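PDB 3IFR: carbohydrate kinase, FGGY from Rhodospirillum rubrum, which probably transfers a phosphate group from ATP to D-xylulose, as xylulose kinases of the FGGY carbohydrate kinase family do. Local coordinates for residues P45-E50 with D107-D112; D112-L117 with V139-R144; I419-L424 with E466-D471. All blocks are in the same frame, centred on the assembly; numbering follows the deposited sequence.

Overall arrangement
Contacts 1 and 2 are neighbours within the N-terminal FGGY domain, their centres 12 Å apart. They share Asp112 and helix 111-120: contact 1 ties the loop leading into this helix to residues 45-50, and contact 2 packs the helix on helix 139-149. Cys110 links the two, its SG lying 3.7 Å from CB of Ala141. Contact 3 comes much later and lies across the chain's centre, 39 Å from contact 1 and 42 Å from contact 2, centre to centre. It joins helix 414-424 to the end of strand 463-468, an outermost strand of the second six-stranded sheet. Contacts 1 and 2 thus belong to one half of the two-domain, actin-like fold, contact 3 to the other.

Contact 1. Residues P45-E50 with D107-D112; sequences PGWAEE and DGRCGD
Trp47 and Arg109 form the tight part of this contact: the guanidinium is stacked on the indole, planes 15° apart, with Arg109 CZ 3.6 Å from the centroid of the Trp47 six-membered ring. In its own plane the guanidinium is held by two acids. Arg109 NH2 bonds to Glu49 OE2 at 2.7 Å and to Asp107 OD1 at 2.9 Å, while NE reaches Asp107 OD2, so NE and NH2 each take one oxygen of that carboxylate. Trp145 of helix 139-149 makes a second cation-pi contact with Arg109, and Arg100 a second salt bridge to Glu49. CG of Asp107, anti to its backbone N (chi1 -176°), lies 3.6 Å from Ala48 N, and OD1 accepts that N-H at 2.7 Å, from the face of the carboxylate opposite to Arg109 NH2. An alanine in place of Trp47 would probably leave the stacked face of the guanidinium without its flat partner and let the group tilt within its salt bridges. At the Gly46-Gly108 end the contact is looser and open to solvent: the two glycines meet through backbone alone, Gly108 N donating to Gly46 O at 2.8 Å. Asp107 OD2 accepts from Arg109 N at 2.8 Å, closing an Asx turn just ahead of helix 111-120, where Cys110 is the N-cap.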
loop_
_atom_site.group_PDB
_atom_site.type_symbol
_atom_site.label_atom_id
_atom_site.label_comp_id
_atom_site.label_asym_id
_atom_site.label_seq_id
_atom_site.Cartn_x
_atom_site.Cartn_y
_atom_site.Cartn_z
ATOM N N PRO A 45 17.052 16.992 2.699
ATOM C CA PRO A 45 15.609 17.180 2.691
ATOM C C PRO A 45 14.990 16.283 1.606
ATOM O O PRO A 45 15.544 16.182 0.507
ATOM C CB PRO A 45 15.455 18.662 2.315
ATOM C CG PRO A 45 16.725 19.313 2.659
ATOM C CD PRO A 45 17.788 18.273 2.744
ATOM N N GLY A 46 13.885 15.609 1.928
ATOM C CA GLY A 46 13.130 14.855 0.941
ATOM C C GLY A 46 13.761 13.510 0.614
ATOM O O GLY A 46 13.181 12.724 -0.156
ATOM N N TRP A 47 14.955 13.254 1.165
ATOM C CA TRP A 47 15.575 11.929 1.086
ATOM C C TRP A 47 14.914 10.910 2.034
ATOM O O TRP A 47 14.561 11.257 3.157
ATOM C CB TRP A 47 17.054 12.040 1.424
ATOM C CG TRP A 47 17.830 12.571 0.299
ATOM C CD1 TRP A 47 17.432 13.532 -0.600
ATOM C CD2 TRP A 47 19.150 12.202 -0.066
ATOM N NE1 TRP A 47 18.414 13.753 -1.520
ATOM C CE2 TRP A 47 19.493 12.966 -1.209
ATOM C CE3 TRP A 47 20.069 11.281 0.433
ATOM C CZ2 TRP A 47 20.715 12.843 -1.832
ATOM C CZ3 TRP A 47 21.288 11.177 -0.192
ATOM C CH2 TRP A 47 21.591 11.944 -1.320
ATOM N N ALA A 48 14.718 9.671 1.582
ATOM C CA ALA A 48 14.203 8.601 2.467
ATOM C C ALA A 48 15.015 7.345 2.248
ATOM O O ALA A 48 14.923 6.709 1.178
ATOM C CB ALA A 48 12.740 8.319 2.207
ATOM N N GLU A 49 15.825 6.985 3.232
ATOM C CA GLU A 49 16.748 5.872 3.040
ATOM C C GLU A 49 16.663 4.883 4.172
ATOM O O GLU A 49 16.353 5.277 5.302
ATOM C CB GLU A 49 18.190 6.386 2.910
ATOM C CG GLU A 49 18.380 7.310 1.714
ATOM C CD GLU A 49 19.821 7.525 1.298
ATOM O OE1 GLU A 49 20.740 7.500 2.148
ATOM O OE2 GLU A 49 20.029 7.753 0.093
ATOM N N GLU A 50 16.941 3.605 3.877
ATOM C CA GLU A 50 17.144 2.629 4.947
ATOM C C GLU A 50 18.374 1.742 4.749
ATOM O O GLU A 50 18.977 1.679 3.686
ATOM C CB GLU A 50 15.883 1.826 5.274
ATOM C CG GLU A 50 14.611 2.692 5.310
ATOM C CD GLU A 50 13.422 2.075 6.070
ATOM O OE1 GLU A 50 13.269 0.833 6.069
ATOM O OE2 GLU A 50 12.631 2.852 6.658
ATOM N N ASP A 107 10.812 8.466 -1.119
ATOM C CA ASP A 107 11.931 9.374 -1.408
ATOM C C ASP A 107 11.559 10.366 -2.512
ATOM O O ASP A 107 10.835 10.003 -3.444
ATOM C CB ASP A 107 13.186 8.592 -1.787
ATOM C CG ASP A 107 14.422 9.494 -1.994
ATOM O OD1 ASP A 107 15.220 9.630 -1.047
ATOM O OD2 ASP A 107 14.584 10.067 -3.096
ATOM N N GLY A 108 12.054 11.603 -2.410
ATOM C CA GLY A 108 11.716 12.664 -3.346
ATOM C C GLY A 108 12.885 13.273 -4.107
ATOM O O GLY A 108 12.776 14.375 -4.630
ATOM N N ARG A 109 13.992 12.557 -4.237
ATOM C CA ARG A 109 15.176 13.197 -4.795
ATOM C C ARG A 109 15.226 13.265 -6.306
ATOM O O ARG A 109 16.051 13.983 -6.841
ATOM C CB ARG A 109 16.479 12.543 -4.284
ATOM C CG ARG A 109 16.951 11.379 -5.124
ATOM C CD ARG A 109 18.086 10.648 -4.470
ATOM N NE ARG A 109 17.682 10.122 -3.177
ATOM C CZ ARG A 109 18.488 9.475 -2.343
ATOM N NH1 ARG A 109 19.767 9.313 -2.666
ATOM N NH2 ARG A 109 18.020 9.008 -1.191
ATOM N N CYS A 110 14.373 12.529 -7.011
ATOM C CA CYS A 110 14.592 12.415 -8.449
ATOM C C CYS A 110 13.564 13.076 -9.414
ATOM O O CYS A 110 13.180 12.513 -10.443
ATOM C CB CYS A 110 14.891 10.961 -8.809
ATOM S SG CYS A 110 13.561 9.830 -8.568
ATOM N N GLY A 111 13.165 14.298 -9.085
ATOM C CA GLY A 111 12.306 15.090 -9.951
ATOM C C GLY A 111 12.884 15.374 -11.323
ATOM O O GLY A 111 12.214 15.211 -12.313
ATOM N N ASP A 112 14.126 15.830 -11.394
ATOM C CA ASP A 112 14.732 16.046 -12.698
ATOM C C ASP A 112 14.688 14.776 -13.570
ATOM O O ASP A 112 14.377 14.845 -14.754
ATOM C CB ASP A 112 16.196 16.489 -12.566
ATOM C CG ASP A 112 16.365 17.753 -11.718
ATOM O OD1 ASP A 112 15.396 18.524 -11.575
ATOM O OD2 ASP A 112 17.491 17.968 -11.202
#

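Contact 2. Residues D112-L117 with V139-R144; sequences DEVAEL and VTAKLR
Glu113 and Ala141 bring the two backbones nearest, CA to CA 5.8 Å, where helix segments 112-117 and 139-144 cross at 114° with their axes 8.8 Å apart. This is a buried helix-helix packing inside the N-terminal FGGY domain, between helices 111-120 and 139-149, which are separated in the chain by helix 123-130. No hydrogen bond spans the two segments; the contact is made by van der Waals packing, aliphatic carbons of one helix against carbons, a carbonyl oxygen and a guanidinium of the other. The small side chain of Ala141 fits between two larger ones: its CB meets CG2 of Val114 at 3.9 Å and CD1 of Leu117 a little farther off. Glu113 lies against the other helix with its aliphatic part, its CB touching CB of Arg144 at 3.6 Å. Its chi1 of 12° nearly eclipses CG with the backbone N, a strained setting that brings CG to 3.5 Å from the carbonyl O of Ala141. The carboxylate is engaged beyond the two segments, where Glu113 OE1 forms a salt bridge with Arg148, a residue that Glu116 also engages. Leu117 reaches across with both methyl groups. Its CD1 rests on CG2 of Thr140 at 3.7 Å and near CA of Ala141, while CD2 goes to Arg144. The polar end of Arg144 is held by partners beyond the two segments: NE donates to the carbonyl O of Leu202, and NH2 forms a salt bridge with Glu120. These bonds probably fix how the guanidinium is turned and so which face it offers to the leucine. CD2 of Leu117 sits 3.4 Å above the guanidinium plane of Arg144, displaced from the centre of the group, with NH2 as its nearest atom at 3.5 Å.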
loop_
_atom_site.group_PDB
_atom_site.type_symbol
_atom_site.label_atom_id
_atom_site.label_comp_id
_atom_site.label_asym_id
_atom_site.label_seq_id
_atom_site.Cartn_x
_atom_site.Cartn_y
_atom_site.Cartn_z
ATOM N N ASP A 112 14.126 15.830 -11.394
ATOM C CA ASP A 112 14.732 16.046 -12.698
ATOM C C ASP A 112 14.688 14.776 -13.570
ATOM O O ASP A 112 14.377 14.845 -14.754
ATOM C CB ASP A 112 16.196 16.489 -12.566
ATOM C CG ASP A 112 16.365 17.753 -11.718
ATOM O OD1 ASP A 112 15.396 18.524 -11.575
ATOM O OD2 ASP A 112 17.491 17.968 -11.202
ATOM N N GLU A 113 15.026 13.616 -13.027
ATOM C CA GLU A 113 15.084 12.505 -13.956
ATOM C C GLU A 113 13.680 12.153 -14.463
ATOM O O GLU A 113 13.500 11.716 -15.615
ATOM C CB GLU A 113 15.849 11.297 -13.418
ATOM C CG GLU A 113 16.147 11.353 -11.954
ATOM C CD GLU A 113 17.012 12.526 -11.582
ATOM O OE1 GLU A 113 18.146 12.652 -12.138
ATOM O OE2 GLU A 113 16.540 13.314 -10.729
ATOM N N VAL A 114 12.690 12.393 -13.611
ATOM C CA VAL A 114 11.326 12.096 -13.949
ATOM C C VAL A 114 10.952 12.979 -15.123
ATOM O O VAL A 114 10.424 12.504 -16.148
ATOM C CB VAL A 114 10.368 12.330 -12.751
ATOM C CG1 VAL A 114 8.960 12.614 -13.263
ATOM C CG2 VAL A 114 10.387 11.113 -11.816
ATOM N N ALA A 115 11.270 14.263 -14.995
ATOM C CA ALA A 115 11.096 15.172 -16.131
ATOM C C ALA A 115 11.760 14.680 -17.455
ATOM O O ALA A 115 11.123 14.728 -18.511
ATOM C CB ALA A 115 11.510 16.600 -15.761
ATOM N N GLU A 116 13.005 14.183 -17.404
ATOM C CA GLU A 116 13.646 13.654 -18.608
ATOM C C GLU A 116 12.917 12.446 -19.144
ATOM O O GLU A 116 12.661 12.352 -20.333
ATOM C CB GLU A 116 15.109 13.261 -18.366
ATOM C CG GLU A 116 15.855 14.209 -17.494
ATOM C CD GLU A 116 17.288 13.805 -17.329
ATOM O OE1 GLU A 116 17.610 13.156 -16.300
ATOM O OE2 GLU A 116 18.097 14.114 -18.243
ATOM N N LEU A 117 12.628 11.497 -18.266
ATOM C CA LEU A 117 11.929 10.283 -18.661
ATOM C C LEU A 117 10.656 10.682 -19.377
ATOM O O LEU A 117 10.345 10.222 -20.478
ATOM C CB LEU A 117 11.589 9.432 -17.423
ATOM C CG LEU A 117 12.797 8.651 -16.922
ATOM C CD1 LEU A 117 12.515 7.979 -15.589
ATOM C CD2 LEU A 117 13.250 7.670 -18.011
ATOM N N VAL A 139 11.573 2.548 -10.070
ATOM C CA VAL A 139 12.967 2.135 -9.920
ATOM C C VAL A 139 13.856 2.820 -10.986
ATOM O O VAL A 139 14.946 3.315 -10.685
ATOM C CB VAL A 139 13.055 0.635 -10.049
ATOM C CG1 VAL A 139 14.540 0.172 -10.099
ATOM C CG2 VAL A 139 12.302 0.017 -8.868
ATOM N N THR A 140 13.343 2.881 -12.215
ATOM C CA THR A 140 13.987 3.578 -13.340
ATOM C C THR A 140 14.358 5.049 -13.052
ATOM O O THR A 140 15.454 5.498 -13.391
ATOM C CB THR A 140 13.073 3.525 -14.561
ATOM O OG1 THR A 140 12.964 2.162 -15.003
ATOM C CG2 THR A 140 13.589 4.411 -15.680
ATOM N N ALA A 141 13.453 5.807 -12.454
ATOM C CA ALA A 141 13.772 7.190 -12.084
ATOM C C ALA A 141 14.917 7.238 -11.067
ATOM O O ALA A 141 15.919 7.920 -11.281
ATOM C CB ALA A 141 12.563 7.921 -11.539
ATOM N N LYS A 142 14.779 6.508 -9.962
ATOM C CA LYS A 142 15.878 6.413 -9.013
ATOM C C LYS A 142 17.185 5.931 -9.642
ATOM O O LYS A 142 18.235 6.475 -9.318
ATOM C CB LYS A 142 15.497 5.584 -7.793
ATOM C CG LYS A 142 14.512 6.316 -6.893
ATOM C CD LYS A 142 13.802 5.342 -6.012
ATOM C CE LYS A 142 12.894 6.015 -4.937
ATOM N NZ LYS A 142 11.477 6.171 -5.358
ATOM N N LEU A 143 17.135 4.958 -10.552
ATOM C CA LEU A 143 18.344 4.529 -11.282
ATOM C C LEU A 143 19.008 5.667 -12.093
ATOM O O LEU A 143 20.216 5.886 -11.965
ATOM C CB LEU A 143 18.050 3.344 -12.189
ATOM C CG LEU A 143 18.573 1.969 -11.791
ATOM C CD1 LEU A 143 19.066 1.925 -10.369
ATOM C CD2 LEU A 143 17.519 0.848 -12.101
ATOM N N ARG A 144 18.231 6.407 -12.896
ATOM C CA ARG A 144 18.773 7.550 -13.652
ATOM C C ARG A 144 19.450 8.550 -12.712
ATOM O O ARG A 144 20.475 9.114 -13.060
ATOM C CB ARG A 144 17.669 8.297 -14.410
ATOM C CG ARG A 144 17.079 7.597 -15.582
ATOM C CD ARG A 144 18.043 7.455 -16.737
ATOM N NE ARG A 144 17.341 6.965 -17.919
ATOM C CZ ARG A 144 16.771 7.727 -18.862
ATOM N NH1 ARG A 144 16.828 9.053 -18.793
ATOM N NH2 ARG A 144 16.137 7.153 -19.882
#

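Contact 3. Residues I419-L424 with E466-D471; sequences IMADVL and EKITPD
Asp422 and Asp471 are joined by a short, nearly straight hydrogen bond: the backbone N of Asp471 donates to OD1 of Asp422 at 2.6 Å, with an N-H...O angle of 175°. The oxygen is met almost along its own C-O axis. CG of Asp422 lies beside its backbone N, anti to the carbonyl carbon (chi1 -73°), and OD1 also comes within 3.4 Å of CA of Pro470. The proline ring packs on the helix backbone, its CB 3.4 Å from the carbonyl O of Ala421 and its CG touching the same oxygen at 3.5 Å. Beside it, CB of Ala421 meets CG2 of Ile468 at 3.9 Å and CG of Pro470 at 4.2 Å, so the small side chain is bordered by both. The contact lies at the edge of the second six-stranded mixed sheet, in an actin-like fold: helix 414-424 packs beside it and strand 463-468 is its outer strand. This helix is the connection between the adjacent parallel strands 403-407 and 428-432, a beta-alpha-beta crossover, and strand 463-468 runs next to 428-432, antiparallel to it. Backbone bonding of Ile468 with Val428, which also touches Ala421, fixes the strand end from which residues 469-471 cross to the helix. On the helix side, Tyr478 of helix 475-496 packs against Asp422. OD1 of Asp471 turns to another partner, accepting the backbone N-H of Ala473 just before helix 475-496.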
loop_
_atom_site.group_PDB
_atom_site.type_symbol
_atom_site.label_atom_id
_atom_site.label_comp_id
_atom_site.label_asym_id
_atom_site.label_seq_id
_atom_site.Cartn_x
_atom_site.Cartn_y
_atom_site.Cartn_z
ATOM N N ILE A 419 -21.221 8.048 7.311
ATOM C CA ILE A 419 -21.102 8.982 6.201
ATOM C C ILE A 419 -20.588 8.273 4.958
ATOM O O ILE A 419 -21.107 8.464 3.861
ATOM C CB ILE A 419 -20.205 10.177 6.576
ATOM C CG1 ILE A 419 -20.976 11.125 7.516
ATOM C CG2 ILE A 419 -19.600 10.887 5.310
ATOM C CD1 ILE A 419 -20.054 12.065 8.257
HETATM N N MSE A 420 -19.543 7.468 5.113
HETATM C CA MSE A 420 -18.987 6.767 3.960
HETATM C C MSE A 420 -20.037 5.921 3.239
HETATM O O MSE A 420 -20.142 5.974 2.016
HETATM C CB MSE A 420 -17.850 5.853 4.393
HETATM C CG MSE A 420 -17.189 5.106 3.230
HETATM SE SE MSE A 420 -16.055 6.346 2.177
HETATM C CE MSE A 420 -17.128 6.390 0.493
ATOM N N ALA A 421 -20.806 5.134 4.009
ATOM C CA ALA A 421 -21.795 4.268 3.431
ATOM C C ALA A 421 -22.901 5.056 2.754
ATOM O O ALA A 421 -23.327 4.685 1.650
ATOM C CB ALA A 421 -22.363 3.340 4.469
ATOM N N ASP A 422 -23.373 6.119 3.414
ATOM C CA ASP A 422 -24.448 6.945 2.841
ATOM C C ASP A 422 -24.017 7.649 1.548
ATOM O O ASP A 422 -24.860 8.036 0.709
ATOM C CB ASP A 422 -24.952 8.012 3.816
ATOM C CG ASP A 422 -25.786 7.439 4.955
ATOM O OD1 ASP A 422 -26.301 6.314 4.811
ATOM O OD2 ASP A 422 -25.912 8.138 5.997
ATOM N N VAL A 423 -22.712 7.808 1.387
ATOM C CA VAL A 423 -22.195 8.521 0.205
ATOM C C VAL A 423 -21.982 7.519 -0.931
ATOM O O VAL A 423 -22.222 7.783 -2.122
ATOM C CB VAL A 423 -20.862 9.211 0.525
ATOM C CG1 VAL A 423 -20.021 9.342 -0.726
ATOM C CG2 VAL A 423 -21.113 10.554 1.229
ATOM N N LEU A 424 -21.522 6.353 -0.519
ATOM C CA LEU A 424 -21.217 5.315 -1.442
ATOM C C LEU A 424 -22.539 4.655 -1.820
ATOM O O LEU A 424 -22.734 4.245 -2.951
ATOM C CB LEU A 424 -20.311 4.313 -0.744
ATOM C CG LEU A 424 -19.654 3.305 -1.656
ATOM C CD1 LEU A 424 -18.567 4.017 -2.424
ATOM C CD2 LEU A 424 -19.102 2.153 -0.791
ATOM N N GLU A 466 -18.513 -4.532 12.302
ATOM C CA GLU A 466 -19.848 -4.146 11.922
ATOM C C GLU A 466 -19.968 -3.882 10.426
ATOM O O GLU A 466 -19.141 -3.169 9.843
ATOM C CB GLU A 466 -20.291 -2.931 12.718
ATOM C CG GLU A 466 -21.645 -2.395 12.310
ATOM C CD GLU A 466 -22.086 -1.181 13.151
ATOM O OE1 GLU A 466 -21.311 -0.691 13.985
ATOM O OE2 GLU A 466 -23.193 -0.668 12.934
ATOM N N LYS A 467 -21.021 -4.424 9.821
ATOM C CA LYS A 467 -21.353 -4.116 8.450
ATOM C C LYS A 467 -22.386 -3.016 8.433
ATOM O O LYS A 467 -23.465 -3.185 8.935
ATOM C CB LYS A 467 -21.870 -5.363 7.714
ATOM C CG LYS A 467 -22.257 -5.137 6.273
ATOM C CD LYS A 467 -22.370 -6.459 5.505
ATOM C CE LYS A 467 -22.877 -6.241 4.131
ATOM N NZ LYS A 467 -22.723 -7.428 3.242
ATOM N N ILE A 468 -22.061 -1.885 7.831
ATOM C CA ILE A 468 -22.939 -0.739 7.979
ATOM C C ILE A 468 -23.789 -0.589 6.744
ATOM O O ILE A 468 -23.245 -0.618 5.677
ATOM C CB ILE A 468 -22.109 0.563 8.179
ATOM C CG1 ILE A 468 -21.416 0.545 9.541
ATOM C CG2 ILE A 468 -23.000 1.781 8.029
ATOM C CD1 ILE A 468 -20.565 1.753 9.773
ATOM N N THR A 469 -25.115 -0.468 6.858
ATOM C CA THR A 469 -25.919 -0.230 5.640
ATOM C C THR A 469 -26.227 1.261 5.402
ATOM O O THR A 469 -26.474 2.031 6.324
ATOM C CB THR A 469 -27.266 -1.007 5.588
ATOM O OG1 THR A 469 -28.076 -0.632 6.713
ATOM C CG2 THR A 469 -27.065 -2.486 5.551
ATOM N N PRO A 470 -26.216 1.660 4.148
ATOM C CA PRO A 470 -26.494 3.065 3.872
ATOM C C PRO A 470 -27.970 3.392 4.177
ATOM O O PRO A 470 -28.829 2.518 4.250
ATOM C CB PRO A 470 -26.238 3.181 2.373
ATOM C CG PRO A 470 -25.440 1.902 1.997
ATOM C CD PRO A 470 -25.899 0.878 2.946
ATOM N N ASP A 471 -28.263 4.655 4.365
ATOM C CA ASP A 471 -29.635 5.070 4.358
ATOM C C ASP A 471 -29.987 5.635 2.979
ATOM O O ASP A 471 -29.450 6.669 2.557
ATOM C CB ASP A 471 -29.873 6.091 5.460
ATOM C CG ASP A 471 -31.181 6.803 5.301
ATOM O OD1 ASP A 471 -31.870 6.628 4.249
ATOM O OD2 ASP A 471 -31.511 7.545 6.254
#